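Local coordinates for botulinum neurotoxin type G (Clostridium botulinum, PDB 3MPP), which carries the clostridial neurotoxin to the nerve-cell surface, this receptor-binding domain providing adherence and a probable ganglioside-binding site, at residues A[213-216]-A[217-220]; A[352-355]-A[356-360]; A[366-370]-A[371-375]; A[410-413]-A[414-417]. The protein carries 4 engineered substitutions. All blocks are in the same frame, centred on the assembly; numbering follows the deposited sequence. Where two conformers were deposited one is given.

Interaction 1 of 4, residues A[213-216]-A[217-220]; sequences VEER and YKIQ. Engineered in segment 213-216: Glu-214 (natural residue Ser), Glu-215 (natural residue Ser), Arg-216 (natural residue Leu). Engineered in segment 217-220: Lys-218 (natural residue Trp).
The phenol ring of Tyr-217 and the carboxylate of Glu-214 are neighbouring flat groups, OE1 of Glu-214 coming obliquely to CD2 of Tyr-217 at 4.1 Å with the two planes 53° apart. Glu-214 is engineered and occupies two positions, so this approach is doubtful. More firmly, the ring packs against Asn-161 and Ser-145 of the N-terminal subdomain and Thr-359 of the C-terminal one; a large aromatic group suits a place where it can touch both. The guanidinium of engineered Arg-216 and the amide of Gln-220 do not stack: their planes stand 81° apart, the side chains cross obliquely, and NE2 of Gln-220 meets the aliphatic CG of Arg-216 at 4.1 Å.

All this sits on the alpha helix that joins the two receptor-binding subdomains, and the contacts are those of residues three or four apart. Successive i to i+4 bonds hold the backbone, from Tyr-217 N to Val-213 O at 3.0 Å through to Gln-220 N to Arg-216 O at 2.9 Å. Val-213 suits the buried flank, packing on Leu-208 and Thr-147. Gln-220 offers OE1 to Trp-72 NE1 and Asn-70 ND2, a double grip that a neutral amide oxygen can accept.

On the outer surface, engineered Glu-215 and engineered Lys-218 run side by side, pointing the same way. The lysine chain bends at chi3 (-83°) and thereby brings NZ of Lys-218 to 3.4 Å from OE1 of Glu-215 in a salt bridge. One turn on from Glu-215, Ile-219 N donates to Glu-215 O in a nearly straight bond of 3.0 Å.

Interaction 2 of 4, residues A[352-355]-A[356-360]; sequences IKKY and YEKTT
Lys-354, just past the end of strand 346-353, rests CD of its chain against the start of Lys-358, 3.6 Å from CA of Lys-358. A bend at chi3 (-65°) then turns the ammonium group to the backbone, where NZ of Lys-354 donates to Lys-358 O at 3.3 Å, meeting the carbonyl from a tilted direction. Its stronger partner is Thr-225 O, and the two carbonyls probably help to satisfy the ammonium group of this buried lysine. A lysine fits because it is long enough to pack with its methylenes and still deliver N-H groups. Its own carbonyl is tied back by a water that donates to Lys-354 O at 3.2 Å and accepts from Lys-358 NZ at 3.0 Å.

Tyr-355 follows, with Lys-353 CB over one face of its ring. CG of Tyr-356 sits between its own backbone N and carbonyl carbon (chi1 42°), which brings the ring obliquely against Tyr-355, CD2 of Tyr-356 lying 3.3 Å from CB of Tyr-355. The Tyr-356 hydroxyl is hydrogen-bonded to Asn-419 OD1, and its side chain lies about 10 Å from that of Trp-402, the inferred ganglioside-binding residue.

Beyond it, Glu-357 O takes two bonds from Thr-360, one from OG1 at 2.7 Å in the carbonyl plane and one from N at 3.0 Å; threonine suits the spot because its short hydroxyl can reinforce the backbone bond. These bonds close a type I beta turn within the loop between strands 346-353 and 364-368 of the beta-trefoil subdomain.

Interaction 3 of 4, residues A[366-370]-A[371-375]; sequences LCEKD and TKTFG
Among the backbone bonds, Phe-374 N donates to Cys-367 O at 2.9 Å and Lys-369 N to Lys-372 O at 2.7 Å, both within the carbonyl plane, while the link from Cys-367 N to Gly-375 O is weak at 3.3 Å.

The main side-chain polar contact lies at the non-hydrogen-bonded pair of Glu-368 and Thr-373, whose side chains run alongside each other. Thr-373 OG1 donates to Glu-368 OE2 at 3.0 Å, from 41° out of the carboxylate plane. Thr-373 occupies two positions, so the bond belongs to one of them.

The two strands, 364-368 and 373-382, form an antiparallel beta hairpin in the beta-trefoil subdomain, with Asp-370 and Thr-371 at its tip and a cis peptide preceding Asp-370. Gly-375 has a positive phi (117°), at which a side chain would jam against the preceding carbonyl oxygen.

Of the apolar contacts, CD1 of Leu-366 lies 3.9 Å from CG2 of Thr-373, the side chains crossing at about a right angle. SG of Cys-367 makes an oblique sulfur-aromatic contact, 5.0 Å from the centroid of the Phe-374 ring and 68° off its normal, with CD2 of Phe-374 nearest at 3.8 Å; a small, polarisable thiol and a broad ring suit this buried place, where Val-324 and Ile-399 touch both. At the ring's edge, CB of Lys-369 lies 3.7 Å from CE2 of Phe-374, while the lysine's chain carries its ammonium away into a cation-pi contact with Tyr-347.

Interaction 4 of 4, residues A[410-413]-A[414-417]; sequences NINK and LRLG
Ile-411 lies over one face of the Arg-415 guanidinium, its CG1 3.4 Å from NH1 of Arg-415 and displaced toward the rim. A branched aliphatic chain suits a flat cation here, since it packs on the face while the N-H groups remain available round the periphery. Asn-412 runs beside the same arginine, with amide and guanidinium planes 50° apart; NH2 of Arg-415 gives OD1 of Asn-412 a weak, bent bond at 3.2 Å. The stronger partner of the arginine is Arg-405 O, bonded to NH1. In the guanidinium plane, a water accepts from Arg-415 NE at 2.8 Å, and a bend at chi3 (63°) curls the chain back so that this water also reaches Arg-415 O.

This is a short helical turn in the C-terminal receptor-binding subdomain, beside the inferred ganglioside-binding Trp-402, whose side chain the Arg-415 side chain touches. Ile-411 O takes two backbone donors at 3.0 Å, Leu-414 N from well above the carbonyl plane and Arg-415 N nearly in line with C=O (176°). Outward, Leu-414 crosses the amide of Asn-410, its CD1 3.8 Å from OD1 of Asn-410.

In the fold
From the N terminus the contacts follow one another in series, each closing locally with none nested or crossing. Interaction 1 lies on the helix joining the two subdomains; it meets interaction 2 where Tyr-217 and Lys-218 pack on Thr-359, so helix and trefoil touch there. Interaction 2 turns the chain between strands 346-353 and 364-368, neighbours in one sheet, and meets interaction 3 through Tyr-355 on Leu-366. Interaction 3 closes the next hairpin, 364-368 with 373-382. Interaction 4 comes last, before strand 420-423; its Asn-412 touches Tyr-356 of interaction 2, whereas its nearest atoms are about 10 Å from interaction 3.

Interaction 1 of 4, residues A[213-216]-A[217-220]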
loop_
_atom_site.group_PDB
_atom_site.type_symbol
_atom_site.label_atom_id
_atom_site.label_comp_id
_atom_site.label_asym_id
_atom_site.label_seq_id
_atom_site.Cartn_x
_atom_site.Cartn_y
_atom_site.Cartn_z
ATOM N N VAL A 213 -16.156 11.420 0.042
ATOM C CA VAL A 213 -14.835 10.941 -0.332
ATOM C C VAL A 213 -14.315 9.932 0.690
ATOM O O VAL A 213 -13.818 8.863 0.320
ATOM C CB VAL A 213 -13.836 12.100 -0.501
ATOM C CG1 VAL A 213 -12.424 11.559 -0.722
ATOM C CG2 VAL A 213 -14.261 13.001 -1.667
ATOM N N GLU A 214 -14.447 10.268 1.971
ATOM C CA GLU A 214 -14.008 9.388 3.047
ATOM C C GLU A 214 -14.726 8.044 3.001
ATOM O O GLU A 214 -14.119 6.991 3.216
ATOM C CB GLU A 214 -14.239 10.049 4.407
ATOM C CG GLU A 214 -14.147 9.082 5.586
ATOM C CD GLU A 214 -12.792 8.415 5.678
ATOM O OE1 GLU A 214 -11.820 8.970 5.121
ATOM O OE2 GLU A 214 -12.696 7.341 6.305
ATOM N N GLU A 215 -16.024 8.080 2.726
ATOM C CA GLU A 215 -16.802 6.852 2.708
ATOM C C GLU A 215 -16.399 5.967 1.536
ATOM O O GLU A 215 -16.246 4.759 1.691
ATOM C CB GLU A 215 -18.305 7.153 2.694
ATOM C CG GLU A 215 -18.774 7.954 3.910
ATOM C CD GLU A 215 -18.274 7.374 5.228
ATOM O OE1 GLU A 215 -18.323 6.135 5.399
ATOM O OE2 GLU A 215 -17.834 8.160 6.097
ATOM N N ARG A 216 -16.212 6.569 0.368
ATOM C CA ARG A 216 -15.789 5.806 -0.803
ATOM C C ARG A 216 -14.415 5.184 -0.573
ATOM O O ARG A 216 -14.095 4.131 -1.122
ATOM C CB ARG A 216 -15.778 6.691 -2.048
ATOM C CG ARG A 216 -15.931 5.924 -3.347
ATOM C CD ARG A 216 -16.454 6.824 -4.450
ATOM N NE ARG A 216 -17.670 7.531 -4.045
ATOM C CZ ARG A 216 -18.896 7.014 -4.105
ATOM N NH1 ARG A 216 -19.078 5.777 -4.550
ATOM N NH2 ARG A 216 -19.940 7.732 -3.716
ATOM N N TYR A 217 -13.610 5.842 0.251
ATOM C CA TYR A 217 -12.295 5.328 0.604
ATOM C C TYR A 217 -12.429 4.069 1.455
ATOM O O TYR A 217 -11.816 3.040 1.164
ATOM C CB TYR A 217 -11.502 6.393 1.356
ATOM C CG TYR A 217 -10.179 5.905 1.906
ATOM C CD1 TYR A 217 -9.121 5.614 1.062
ATOM C CD2 TYR A 217 -9.991 5.746 3.271
ATOM C CE1 TYR A 217 -7.906 5.170 1.567
ATOM C CE2 TYR A 217 -8.782 5.308 3.781
ATOM C CZ TYR A 217 -7.745 5.028 2.923
ATOM O OH TYR A 217 -6.541 4.591 3.428
ATOM N N LYS A 218 -13.239 4.153 2.507
ATOM C CA LYS A 218 -13.425 3.017 3.401
ATOM C C LYS A 218 -13.973 1.823 2.632
ATOM O O LYS A 218 -13.543 0.688 2.839
ATOM C CB LYS A 218 -14.326 3.386 4.582
ATOM C CG LYS A 218 -13.742 4.480 5.460
ATOM C CD LYS A 218 -14.447 4.595 6.805
ATOM C CE LYS A 218 -15.706 5.436 6.706
ATOM N NZ LYS A 218 -16.262 5.777 8.046
ATOM N N ILE A 219 -14.912 2.087 1.733
ATOM C CA ILE A 219 -15.465 1.048 0.873
ATOM C C ILE A 219 -14.402 0.438 -0.045
ATOM O O ILE A 219 -14.296 -0.783 -0.153
ATOM C CB ILE A 219 -16.642 1.572 0.019
ATOM C CG1 ILE A 219 -17.968 1.447 0.781
ATOM C CG2 ILE A 219 -16.741 0.803 -1.289
ATOM C CD1 ILE A 219 -18.109 2.373 1.975
ATOM N N GLN A 220 -13.616 1.285 -0.705
ATOM C CA GLN A 220 -12.618 0.785 -1.648
ATOM C C GLN A 220 -11.428 0.109 -0.966
ATOM O O GLN A 220 -10.562 -0.455 -1.638
ATOM C CB GLN A 220 -12.154 1.891 -2.604
ATOM C CG GLN A 220 -13.219 2.294 -3.630
ATOM C CD GLN A 220 -12.751 3.380 -4.586
ATOM O OE1 GLN A 220 -11.756 4.064 -4.334
ATOM N NE2 GLN A 220 -13.474 3.548 -5.688
#

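Interaction 2 of 4, residues A[352-355]-A[356-360]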
loop_
_atom_site.group_PDB
_atom_site.type_symbol
_atom_site.label_atom_id
_atom_site.label_comp_id
_atom_site.label_asym_id
_atom_site.label_seq_id
_atom_site.Cartn_x
_atom_site.Cartn_y
_atom_site.Cartn_z
ATOM N N ILE A 352 -4.205 -14.622 12.114
ATOM C CA ILE A 352 -3.957 -13.254 11.680
ATOM C C ILE A 352 -5.278 -12.496 11.688
ATOM O O ILE A 352 -6.303 -12.990 11.212
ATOM C CB ILE A 352 -3.295 -13.185 10.289
ATOM C CG1 ILE A 352 -2.017 -14.017 10.258
ATOM C CG2 ILE A 352 -2.923 -11.758 9.939
ATOM C CD1 ILE A 352 -1.125 -13.686 9.071
ATOM N N LYS A 353 -5.251 -11.292 12.243
ATOM C CA LYS A 353 -6.478 -10.560 12.491
ATOM C C LYS A 353 -6.334 -9.109 12.029
ATOM O O LYS A 353 -5.233 -8.628 11.767
ATOM C CB LYS A 353 -6.804 -10.580 13.987
ATOM C CG LYS A 353 -6.805 -11.941 14.645
ATOM C CD LYS A 353 -8.058 -12.743 14.337
ATOM C CE LYS A 353 -9.279 -12.147 14.985
ATOM N NZ LYS A 353 -10.329 -13.201 15.131
ATOM N N LYS A 354 -7.461 -8.418 11.938
ATOM C CA LYS A 354 -7.458 -6.974 11.733
ATOM C C LYS A 354 -8.531 -6.361 12.632
ATOM O O LYS A 354 -9.668 -6.136 12.206
ATOM C CB LYS A 354 -7.734 -6.624 10.267
ATOM C CG LYS A 354 -7.062 -5.347 9.843
ATOM C CD LYS A 354 -7.703 -4.755 8.598
ATOM C CE LYS A 354 -7.521 -5.638 7.393
ATOM N NZ LYS A 354 -7.899 -4.891 6.161
ATOM N N TYR A 355 -8.167 -6.106 13.883
ATOM C CA TYR A 355 -9.128 -5.651 14.888
ATOM C C TYR A 355 -9.564 -4.189 14.760
ATOM O O TYR A 355 -10.595 -3.792 15.311
ATOM C CB TYR A 355 -8.551 -5.858 16.294
ATOM C CG TYR A 355 -8.448 -7.294 16.722
ATOM C CD1 TYR A 355 -9.588 -8.074 16.896
ATOM C CD2 TYR A 355 -7.215 -7.863 16.983
ATOM C CE1 TYR A 355 -9.488 -9.386 17.306
ATOM C CE2 TYR A 355 -7.104 -9.164 17.397
ATOM C CZ TYR A 355 -8.234 -9.918 17.558
ATOM O OH TYR A 355 -8.096 -11.206 17.967
ATOM N N TYR A 356 -8.771 -3.376 14.071
ATOM C CA TYR A 356 -9.035 -1.938 14.014
ATOM C C TYR A 356 -8.134 -1.329 12.954
ATOM O O TYR A 356 -7.354 -2.044 12.328
ATOM C CB TYR A 356 -8.762 -1.302 15.377
ATOM C CG TYR A 356 -7.493 -1.854 15.990
ATOM C CD1 TYR A 356 -6.258 -1.470 15.506
ATOM C CD2 TYR A 356 -7.535 -2.778 17.033
ATOM C CE1 TYR A 356 -5.081 -1.979 16.038
ATOM C CE2 TYR A 356 -6.351 -3.305 17.578
ATOM C CZ TYR A 356 -5.132 -2.894 17.067
ATOM O OH TYR A 356 -3.952 -3.386 17.580
ATOM N N GLU A 357 -8.218 -0.012 12.783
ATOM C CA GLU A 357 -7.567 0.695 11.671
ATOM C C GLU A 357 -7.676 -0.096 10.361
ATOM O O GLU A 357 -6.692 -0.333 9.674
ATOM C CB GLU A 357 -6.110 1.096 11.998
ATOM C CG GLU A 357 -5.131 -0.049 12.285
ATOM C CD GLU A 357 -3.707 0.442 12.545
ATOM O OE1 GLU A 357 -3.408 1.629 12.276
ATOM O OE2 GLU A 357 -2.876 -0.360 13.020
ATOM N N LYS A 358 -8.905 -0.467 10.015
ATOM C CA LYS A 358 -9.160 -1.453 8.966
ATOM C C LYS A 358 -8.881 -0.988 7.531
ATOM O O LYS A 358 -8.884 -1.799 6.608
ATOM C CB LYS A 358 -10.586 -1.999 9.098
ATOM C CG LYS A 358 -10.765 -2.867 10.340
ATOM C CD LYS A 358 -12.240 -3.197 10.592
ATOM C CE LYS A 358 -12.400 -4.000 11.879
ATOM N NZ LYS A 358 -13.715 -4.706 11.949
ATOM N N THR A 359 -8.623 0.302 7.349
ATOM C CA THR A 359 -8.246 0.820 6.038
ATOM C C THR A 359 -6.734 0.798 5.840
ATOM O O THR A 359 -6.242 1.067 4.747
ATOM C CB THR A 359 -8.742 2.248 5.830
ATOM O OG1 THR A 359 -8.028 3.136 6.702
ATOM C CG2 THR A 359 -10.234 2.325 6.131
ATOM N N THR A 360 -5.995 0.476 6.897
ATOM C CA THR A 360 -4.538 0.440 6.810
ATOM C C THR A 360 -4.059 -0.947 6.397
ATOM O O THR A 360 -4.858 -1.875 6.260
ATOM C CB THR A 360 -3.866 0.853 8.147
ATOM O OG1 THR A 360 -4.007 -0.195 9.113
ATOM C CG2 THR A 360 -4.505 2.128 8.688
HETATM O O HOH W 1 -12.317 -7.003 10.631
#

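Interaction 3 of 4, residues A[366-370]-A[371-375]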
loop_
_atom_site.group_PDB
_atom_site.type_symbol
_atom_site.label_atom_id
_atom_site.label_comp_id
_atom_site.label_asym_id
_atom_site.label_seq_id
_atom_site.Cartn_x
_atom_site.Cartn_y
_atom_site.Cartn_z
ATOM N N LEU A 366 -2.557 -13.313 16.705
ATOM C CA LEU A 366 -3.125 -13.841 17.926
ATOM C C LEU A 366 -2.747 -15.317 18.094
ATOM O O LEU A 366 -2.576 -16.035 17.115
ATOM C CB LEU A 366 -4.659 -13.700 17.860
ATOM C CG LEU A 366 -5.542 -14.458 18.856
ATOM C CD1 LEU A 366 -5.366 -13.935 20.266
ATOM C CD2 LEU A 366 -7.025 -14.409 18.457
ATOM N N CYS A 367 -2.594 -15.757 19.336
ATOM C CA CYS A 367 -2.510 -17.181 19.628
ATOM C C CYS A 367 -3.473 -17.542 20.749
ATOM O O CYS A 367 -3.440 -16.933 21.829
ATOM C CB CYS A 367 -1.091 -17.600 20.010
ATOM S SG CYS A 367 -0.879 -19.396 20.192
ATOM N N GLU A 368 -4.334 -18.519 20.482
ATOM C CA GLU A 368 -5.326 -18.993 21.445
ATOM C C GLU A 368 -5.375 -20.521 21.401
ATOM O O GLU A 368 -5.218 -21.108 20.338
ATOM C CB GLU A 368 -6.715 -18.464 21.093
ATOM C CG GLU A 368 -6.967 -17.008 21.414
ATOM C CD GLU A 368 -8.433 -16.632 21.226
ATOM O OE1 GLU A 368 -9.132 -17.321 20.449
ATOM O OE2 GLU A 368 -8.887 -15.647 21.850
ATOM N N LYS A 369 -5.599 -21.161 22.543
ATOM C CA LYS A 369 -5.729 -22.627 22.571
ATOM C C LYS A 369 -6.476 -23.149 23.798
ATOM O O LYS A 369 -5.859 -23.586 24.771
ATOM C CB LYS A 369 -4.355 -23.299 22.492
ATOM C CG LYS A 369 -4.382 -24.832 22.350
ATOM C CD LYS A 369 -2.994 -25.425 22.610
ATOM C CE LYS A 369 -2.882 -26.878 22.163
ATOM N NZ LYS A 369 -3.804 -27.776 22.910
ATOM N N ASP A 370 -7.800 -23.077 23.770
ATOM C CA ASP A 370 -8.529 -22.322 22.764
ATOM C C ASP A 370 -9.507 -21.470 23.554
ATOM O O ASP A 370 -9.958 -20.416 23.103
ATOM C CB ASP A 370 -9.260 -23.251 21.793
ATOM C CG ASP A 370 -9.586 -22.572 20.474
ATOM O OD1 ASP A 370 -9.452 -21.332 20.391
ATOM O OD2 ASP A 370 -9.975 -23.276 19.519
ATOM N N THR A 371 -9.822 -21.951 24.752
ATOM C CA THR A 371 -10.485 -21.145 25.764
ATOM C C THR A 371 -9.400 -20.333 26.468
ATOM O O THR A 371 -9.681 -19.465 27.296
ATOM C CB THR A 371 -11.224 -22.031 26.787
ATOM O OG1 THR A 371 -12.048 -21.214 27.628
ATOM C CG2 THR A 371 -10.230 -22.802 27.647
ATOM N N LYS A 372 -8.151 -20.633 26.126
ATOM C CA LYS A 372 -7.002 -19.945 26.690
ATOM C C LYS A 372 -6.401 -19.005 25.638
ATOM O O LYS A 372 -5.965 -19.451 24.579
ATOM C CB LYS A 372 -5.957 -20.965 27.148
ATOM C CG LYS A 372 -5.175 -20.567 28.399
ATOM C CD LYS A 372 -4.317 -19.327 28.174
ATOM C CE LYS A 372 -3.548 -18.943 29.439
ATOM N NZ LYS A 372 -2.589 -17.818 29.209
ATOM N N THR A 373 -6.379 -17.711 25.945
ATOM C CA THR A 373 -5.797 -16.715 25.056
ATOM C C THR A 373 -4.386 -16.404 25.542
ATOM O O THR A 373 -4.183 -16.112 26.718
ATOM C CB THR A 373 -6.638 -15.412 25.039
ATOM O OG1 THR A 373 -7.996 -15.713 24.695
ATOM C CG2 THR A 373 -6.073 -14.420 24.030
ATOM N N PHE A 374 -3.407 -16.473 24.647
ATOM C CA PHE A 374 -2.019 -16.227 25.041
ATOM C C PHE A 374 -1.572 -14.783 24.795
ATOM O O PHE A 374 -0.542 -14.353 25.305
ATOM C CB PHE A 374 -1.071 -17.242 24.384
ATOM C CG PHE A 374 -1.372 -18.664 24.759
ATOM C CD1 PHE A 374 -1.137 -19.118 26.047
ATOM C CD2 PHE A 374 -1.916 -19.538 23.837
ATOM C CE1 PHE A 374 -1.434 -20.416 26.405
ATOM C CE2 PHE A 374 -2.212 -20.845 24.191
ATOM C CZ PHE A 374 -1.969 -21.283 25.478
ATOM N N GLY A 375 -2.359 -14.041 24.020
ATOM C CA GLY A 375 -2.055 -12.652 23.727
ATOM C C GLY A 375 -1.795 -12.385 22.253
ATOM O O GLY A 375 -2.061 -13.241 21.412
#

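Interaction 4 of 4, residues A[410-413]-A[414-417]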
loop_
_atom_site.group_PDB
_atom_site.type_symbol
_atom_site.label_atom_id
_atom_site.label_comp_id
_atom_site.label_asym_id
_atom_site.label_seq_id
_atom_site.Cartn_x
_atom_site.Cartn_y
_atom_site.Cartn_z
ATOM N N ASN A 410 -9.889 4.258 23.469
ATOM C CA ASN A 410 -9.012 4.699 22.374
ATOM C C ASN A 410 -7.638 4.026 22.401
ATOM O O ASN A 410 -6.716 4.438 21.686
ATOM C CB ASN A 410 -8.799 6.218 22.431
ATOM C CG ASN A 410 -7.857 6.640 23.572
ATOM O OD1 ASN A 410 -7.647 5.889 24.525
ATOM N ND2 ASN A 410 -7.300 7.846 23.476
ATOM N N ILE A 411 -7.493 3.020 23.253
ATOM C CA ILE A 411 -6.197 2.368 23.459
ATOM C C ILE A 411 -5.546 1.953 22.140
ATOM O O ILE A 411 -4.336 2.067 21.972
ATOM C CB ILE A 411 -6.315 1.148 24.421
ATOM C CG1 ILE A 411 -4.930 0.629 24.813
ATOM C CG2 ILE A 411 -7.133 0.038 23.798
ATOM C CD1 ILE A 411 -3.954 1.723 25.169
ATOM N N ASN A 412 -6.346 1.501 21.183
ATOM C CA ASN A 412 -5.775 0.996 19.936
ATOM C C ASN A 412 -5.105 2.078 19.079
ATOM O O ASN A 412 -4.345 1.772 18.170
ATOM C CB ASN A 412 -6.820 0.201 19.136
ATOM C CG ASN A 412 -7.328 -1.023 19.894
ATOM O OD1 ASN A 412 -6.581 -1.663 20.647
ATOM N ND2 ASN A 412 -8.595 -1.362 19.689
ATOM N N LYS A 413 -5.364 3.347 19.380
ATOM C CA LYS A 413 -4.723 4.417 18.632
ATOM C C LYS A 413 -3.345 4.754 19.202
ATOM O O LYS A 413 -2.522 5.369 18.526
ATOM C CB LYS A 413 -5.618 5.660 18.608
ATOM C CG LYS A 413 -6.901 5.448 17.814
ATOM C CD LYS A 413 -7.906 6.565 18.044
ATOM C CE LYS A 413 -9.186 6.302 17.264
ATOM N NZ LYS A 413 -9.670 4.910 17.484
ATOM N N LEU A 414 -3.117 4.342 20.443
ATOM C CA LEU A 414 -1.924 4.699 21.213
ATOM C C LEU A 414 -0.899 3.564 21.314
ATOM O O LEU A 414 0.299 3.813 21.426
ATOM C CB LEU A 414 -2.340 5.050 22.647
ATOM C CG LEU A 414 -3.433 6.105 22.850
ATOM C CD1 LEU A 414 -3.818 6.216 24.323
ATOM C CD2 LEU A 414 -2.970 7.458 22.313
ATOM N N ARG A 415 -1.395 2.327 21.334
ATOM C CA ARG A 415 -0.575 1.135 21.587
ATOM C C ARG A 415 -0.386 0.370 20.274
ATOM O O ARG A 415 -1.234 -0.435 19.880
ATOM C CB ARG A 415 -1.264 0.264 22.658
ATOM C CG ARG A 415 -0.597 -1.087 22.984
ATOM C CD ARG A 415 -1.513 -1.947 23.899
ATOM N NE ARG A 415 -2.773 -2.288 23.222
ATOM C CZ ARG A 415 -3.905 -2.596 23.850
ATOM N NH1 ARG A 415 -3.943 -2.616 25.172
ATOM N NH2 ARG A 415 -5.009 -2.882 23.159
ATOM N N LEU A 416 0.724 0.632 19.595
ATOM C CA LEU A 416 0.891 0.220 18.199
ATOM C C LEU A 416 1.891 -0.921 18.026
ATOM O O LEU A 416 2.055 -1.422 16.922
ATOM C CB LEU A 416 1.325 1.422 17.338
ATOM C CG LEU A 416 0.411 2.655 17.384
ATOM C CD1 LEU A 416 0.991 3.824 16.573
ATOM C CD2 LEU A 416 -1.019 2.303 16.916
ATOM N N GLY A 417 2.554 -1.320 19.111
ATOM C CA GLY A 417 3.540 -2.398 19.048
ATOM C C GLY A 417 3.053 -3.785 18.613
ATOM O O GLY A 417 3.861 -4.671 18.326
HETATM O O HOH W 2 -3.414 -2.143 20.474
HETATM O O HOH W 3 -3.178 -0.521 17.902
#